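X-ray repair cross complementing protein 1 variant (Homo sapiens, PDB 6WH1) probably acts as a scaffold in DNA single-strand break repair, gathering repair proteins at the break and restraining PARP1 activity, the piece here being its C-terminal BRCT domain. Local coordinates at residues P3-G8 with Q82-H87; Q45-A50 with L67-P72. All blocks are in the same frame, centred on the assembly; numbering follows the deposited sequence.

Overall arrangement
Both contacts belong to one BRCT domain but sit at different depths. The centre of contact 2 lies about 4 Å from that of the chain; it zips together two parallel strands, 46-48 and 68-70, largely by backbone hydrogen bonds, with Val47 and Phe69 buried on one face and Ile48 and Val70 on the other, while Phe46 and Ala68 stay partly exposed. Contact 1, its centre about 11 Å from that of the chain, is a surface meeting of two loops; no hydrogen bond crosses it, and aromatic and aliphatic packing carries it. The two centres are about 14 Å apart, yet the contacts touch: His87, from the second loop of contact 1, meets Phe46 and Ala68 of contact 2.

Contact 1: P3-G8 with Q82-H87; sequences PDFFQG and QKLLPH
Phe5 packs against the backbone of Lys83 and Leu84 where two loops of the BRCT fold meet: residues 3-8 lead into the first strand of the sheet, and 82-87 follow helix 72-81, which closes in a Schellman motif with Gln82 at the C-prime position.

Aromatic packing dominates. One face of the Phe5 ring takes the Lys83 carbonyl carbon over its centre, 3.9 Å above the plane, and Leu84 N lies nearer the rim of that face. With CG between its own backbone N and carbonyl carbon (chi1 47°), Phe5 brings the ring over this peptide. Phe32 meets the same ring from elsewhere in the chain.

Aliphatic contacts extend the patch. The Leu84 and Phe5 side chains pass alongside one another, running opposite ways, with their CB atoms 3.8 Å apart. Further along, Leu84 CD1 reaches the edge of the Phe6 ring, near its plane, at 3.6 Å from CE1. Phe6 is the buried member of the group and also packs on Ile75 and Cys78 of helix 72-81. The type I turn from Asp4 to Gln7, with Gln7 N bonded to Asp4 O, sets Phe5 and Phe6 at its two central positions.

Polar groups add no hydrogen bond across the loops. Gln82 turns its NE2 back to Asn79 O in the helix, while its OE1 lies 3.3 Å from Pro3 CG.

Contact 2: Q45-A50 with L67-P72; sequences QFVITA and LAFVRP
Strands 46-48 and 68-70 run parallel with their axes 4.8 Å apart and directions differing by 26°, pairing Phe46 with Ala68, Val47 with Phe69 and Ile48 with Val70. Val47 is bonded through both its N and its O, the latter accepting Val70 N at 2.9 Å in a nearly straight bond (167°). Thr49 N to Val70 O continues the pattern, whereas the bond from Ala68 N to Gln45 O is longer, 3.3 Å.

On one face, Val47 and Phe69 project together, with Val47 CB 3.7 Å from Phe69 CD2. With CG1 of Val47 anti to the backbone N (chi1 170°), the other methyl, CG2, is turned to Leu67 CD1 at 3.6 Å; that leucine methyl also lies above the rim of the Phe69 ring. On the other face Phe46 CD1 touches Ala68 CB, and Val70 CG2 sits at the Phe46 ring edge. Beyond the strands, the bent Arg71 chain brings NH1 to Thr49 O at 3.2 Å, from above the carbonyl plane; NH1 also binds Gln51 O. Thr49 OG1 is buried without a polar partner in the model.

The pair forms the two strands of a right-handed beta-alpha-beta unit whose helix, 55-63, packs over the face of Val47 and Phe69, with Phe57 stacked on Phe69. Strand 10-13 flanks 46-48 on its other edge, Trp74 of helix 72-81 meets Phe46, and Pro72 rests on Glu21 and Leu25 of helix 21-31.

Contact 1: P3-G8 with Q82-H87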
# COMPACT_ATOMS: atom_id res chain seq x y z
N PRO A 3 -1.67 3.54 13.03
CA PRO A 3 -0.33 4.06 13.33
C PRO A 3 0.33 4.66 12.10
O PRO A 3 -0.03 4.38 10.95
CB PRO A 3 0.43 2.83 13.83
CG PRO A 3 -0.32 1.67 13.27
CD PRO A 3 -1.75 2.08 13.23
N ASP A 4 1.34 5.48 12.36
CA ASP A 4 1.91 6.40 11.38
C ASP A 4 3.43 6.33 11.35
O ASP A 4 4.10 7.32 11.09
CB ASP A 4 1.47 7.83 11.69
CG ASP A 4 1.60 8.15 13.17
OD1 ASP A 4 2.12 7.28 13.91
OD2 ASP A 4 1.21 9.26 13.58
N PHE A 5 4.01 5.17 11.65
CA PHE A 5 5.45 5.14 11.85
C PHE A 5 6.24 5.02 10.55
O PHE A 5 7.48 5.03 10.61
CB PHE A 5 5.84 4.00 12.80
CG PHE A 5 5.20 2.69 12.49
CD1 PHE A 5 5.63 1.94 11.41
CD2 PHE A 5 4.19 2.21 13.29
CE1 PHE A 5 5.05 0.73 11.13
CE2 PHE A 5 3.60 0.99 13.01
CZ PHE A 5 4.03 0.25 11.93
N PHE A 6 5.59 4.91 9.40
CA PHE A 6 6.26 5.02 8.11
C PHE A 6 6.10 6.40 7.49
O PHE A 6 6.56 6.62 6.37
CB PHE A 6 5.72 3.97 7.12
CG PHE A 6 6.20 2.57 7.38
CD1 PHE A 6 7.22 2.32 8.28
CD2 PHE A 6 5.62 1.51 6.71
CE1 PHE A 6 7.65 1.02 8.51
CE2 PHE A 6 6.04 0.21 6.94
CZ PHE A 6 7.05 -0.04 7.84
N GLN A 7 5.45 7.34 8.19
CA GLN A 7 5.15 8.64 7.61
C GLN A 7 6.43 9.36 7.20
O GLN A 7 7.41 9.38 7.94
CB GLN A 7 4.36 9.49 8.62
N GLY A 8 6.41 9.93 5.99
CA GLY A 8 7.57 10.61 5.45
C GLY A 8 8.61 9.71 4.82
O GLY A 8 9.59 10.22 4.26
N GLN A 82 3.65 -3.93 15.47
CA GLN A 82 2.94 -2.65 15.38
C GLN A 82 3.86 -1.48 15.70
O GLN A 82 3.43 -0.43 16.17
CB GLN A 82 1.70 -2.64 16.27
CG GLN A 82 0.51 -3.29 15.59
CD GLN A 82 -0.01 -2.47 14.43
OE1 GLN A 82 -0.42 -1.32 14.61
NE2 GLN A 82 0.02 -3.04 13.23
N LYS A 83 5.14 -1.65 15.39
CA LYS A 83 6.14 -0.65 15.71
C LYS A 83 7.06 -0.47 14.51
O LYS A 83 7.07 -1.28 13.58
CB LYS A 83 6.93 -1.09 16.92
CG LYS A 83 6.85 -0.10 17.99
CD LYS A 83 7.99 -0.31 18.87
CE LYS A 83 9.30 0.19 18.28
NZ LYS A 83 10.25 0.07 19.39
N LEU A 84 7.85 0.59 14.54
CA LEU A 84 8.91 0.77 13.55
C LEU A 84 10.15 0.03 14.05
O LEU A 84 10.86 0.51 14.94
CB LEU A 84 9.22 2.25 13.33
CG LEU A 84 10.41 2.52 12.39
CD1 LEU A 84 10.09 2.09 10.96
CD2 LEU A 84 10.85 3.98 12.44
N LEU A 85 10.40 -1.13 13.49
CA LEU A 85 11.59 -1.86 13.91
C LEU A 85 12.78 -1.45 13.06
O LEU A 85 12.62 -0.94 11.94
CB LEU A 85 11.33 -3.37 13.80
CG LEU A 85 10.37 -3.93 14.86
CD1 LEU A 85 9.25 -4.69 14.19
CD2 LEU A 85 11.09 -4.84 15.83
N PRO A 86 14.00 -1.62 13.57
CA PRO A 86 15.18 -1.19 12.80
C PRO A 86 15.38 -2.05 11.56
O PRO A 86 15.61 -3.26 11.65
CB PRO A 86 16.34 -1.35 13.80
CG PRO A 86 15.85 -2.32 14.81
CD PRO A 86 14.37 -2.11 14.91
N HIS A 87 15.30 -1.41 10.39
CA HIS A 87 15.47 -2.09 9.12
C HIS A 87 16.80 -2.83 9.02
O HIS A 87 16.90 -3.78 8.24
CB HIS A 87 15.38 -1.10 7.97
CG HIS A 87 16.48 -0.09 7.96
ND1 HIS A 87 17.72 -0.35 7.43
CD2 HIS A 87 16.53 1.18 8.43
CE1 HIS A 87 18.49 0.72 7.57
NE2 HIS A 87 17.79 1.66 8.18

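Contact 2: Q45-A50 with L67-P72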
# COMPACT_ATOMS: atom_id res chain seq x y z
N GLN A 45 13.89 6.19 -0.14
CA GLN A 45 14.69 5.95 1.05
C GLN A 45 14.83 4.48 1.42
O GLN A 45 15.78 4.13 2.12
CB GLN A 45 14.11 6.71 2.25
CG GLN A 45 14.34 8.21 2.21
CD GLN A 45 13.05 8.99 2.31
OE1 GLN A 45 12.05 8.49 2.84
NE2 GLN A 45 13.06 10.21 1.81
N PHE A 46 13.92 3.62 0.96
CA PHE A 46 13.98 2.20 1.28
C PHE A 46 13.57 1.40 0.06
O PHE A 46 12.42 1.50 -0.40
CB PHE A 46 13.06 1.86 2.46
CG PHE A 46 13.41 2.58 3.73
CD1 PHE A 46 14.40 2.10 4.56
CD2 PHE A 46 12.74 3.75 4.08
CE1 PHE A 46 14.72 2.76 5.73
CE2 PHE A 46 13.06 4.42 5.25
CZ PHE A 46 14.05 3.93 6.07
N VAL A 47 14.50 0.62 -0.48
CA VAL A 47 14.18 -0.34 -1.52
C VAL A 47 13.86 -1.66 -0.84
O VAL A 47 14.68 -2.19 -0.07
CB VAL A 47 15.35 -0.49 -2.51
CG1 VAL A 47 15.10 -1.66 -3.45
CG2 VAL A 47 15.53 0.79 -3.31
N ILE A 48 12.67 -2.19 -1.10
CA ILE A 48 12.25 -3.49 -0.59
C ILE A 48 12.40 -4.51 -1.70
O ILE A 48 11.79 -4.36 -2.77
CB ILE A 48 10.81 -3.45 -0.06
CG1 ILE A 48 10.54 -2.12 0.67
CG2 ILE A 48 10.53 -4.64 0.83
CD1 ILE A 48 11.30 -1.96 1.96
N THR A 49 13.20 -5.55 -1.47
CA THR A 49 13.43 -6.58 -2.48
C THR A 49 13.49 -7.96 -1.83
O THR A 49 13.91 -8.11 -0.68
CB THR A 49 14.75 -6.39 -3.24
OG1 THR A 49 15.83 -6.25 -2.31
CG2 THR A 49 14.68 -5.18 -4.10
N ALA A 50 13.06 -8.96 -2.60
CA ALA A 50 13.37 -10.35 -2.30
C ALA A 50 14.56 -10.85 -3.11
O ALA A 50 15.13 -11.89 -2.76
CB ALA A 50 12.16 -11.24 -2.57
N LEU A 67 20.40 5.67 1.16
CA LEU A 67 19.45 4.65 0.76
C LEU A 67 19.75 3.33 1.46
O LEU A 67 20.90 2.97 1.68
CB LEU A 67 19.50 4.49 -0.76
CG LEU A 67 19.17 3.17 -1.45
CD1 LEU A 67 17.68 2.91 -1.37
CD2 LEU A 67 19.62 3.26 -2.89
N ALA A 68 18.68 2.61 1.82
CA ALA A 68 18.78 1.34 2.52
C ALA A 68 18.03 0.26 1.75
O ALA A 68 16.95 0.52 1.20
CB ALA A 68 18.23 1.44 3.94
N PHE A 69 18.60 -0.94 1.73
CA PHE A 69 18.03 -2.09 1.03
C PHE A 69 17.58 -3.11 2.06
O PHE A 69 18.38 -3.58 2.87
CB PHE A 69 19.06 -2.70 0.08
CG PHE A 69 19.55 -1.74 -0.97
CD1 PHE A 69 20.67 -0.95 -0.73
CD2 PHE A 69 18.90 -1.62 -2.18
CE1 PHE A 69 21.12 -0.07 -1.69
CE2 PHE A 69 19.34 -0.73 -3.14
CZ PHE A 69 20.46 0.04 -2.90
N VAL A 70 16.28 -3.43 2.04
CA VAL A 70 15.65 -4.19 3.11
C VAL A 70 14.75 -5.27 2.51
O VAL A 70 14.22 -5.12 1.41
CB VAL A 70 14.83 -3.28 4.06
CG1 VAL A 70 14.63 -3.97 5.38
CG2 VAL A 70 15.51 -1.93 4.26
N ARG A 71 14.56 -6.35 3.28
CA ARG A 71 13.72 -7.47 2.90
C ARG A 71 12.27 -7.25 3.34
O ARG A 71 12.02 -6.49 4.29
CB ARG A 71 14.25 -8.76 3.53
CG ARG A 71 15.66 -9.11 3.08
CD ARG A 71 15.64 -10.12 1.94
NE ARG A 71 16.98 -10.47 1.49
CZ ARG A 71 17.38 -10.38 0.23
NH1 ARG A 71 16.55 -9.96 -0.71
NH2 ARG A 71 18.63 -10.72 -0.10
N PRO A 72 11.32 -7.89 2.66
CA PRO A 72 9.90 -7.71 3.03
C PRO A 72 9.57 -8.13 4.46
O PRO A 72 8.53 -7.69 5.00
CB PRO A 72 9.16 -8.58 2.01
CG PRO A 72 10.09 -8.67 0.84
CD PRO A 72 11.48 -8.67 1.42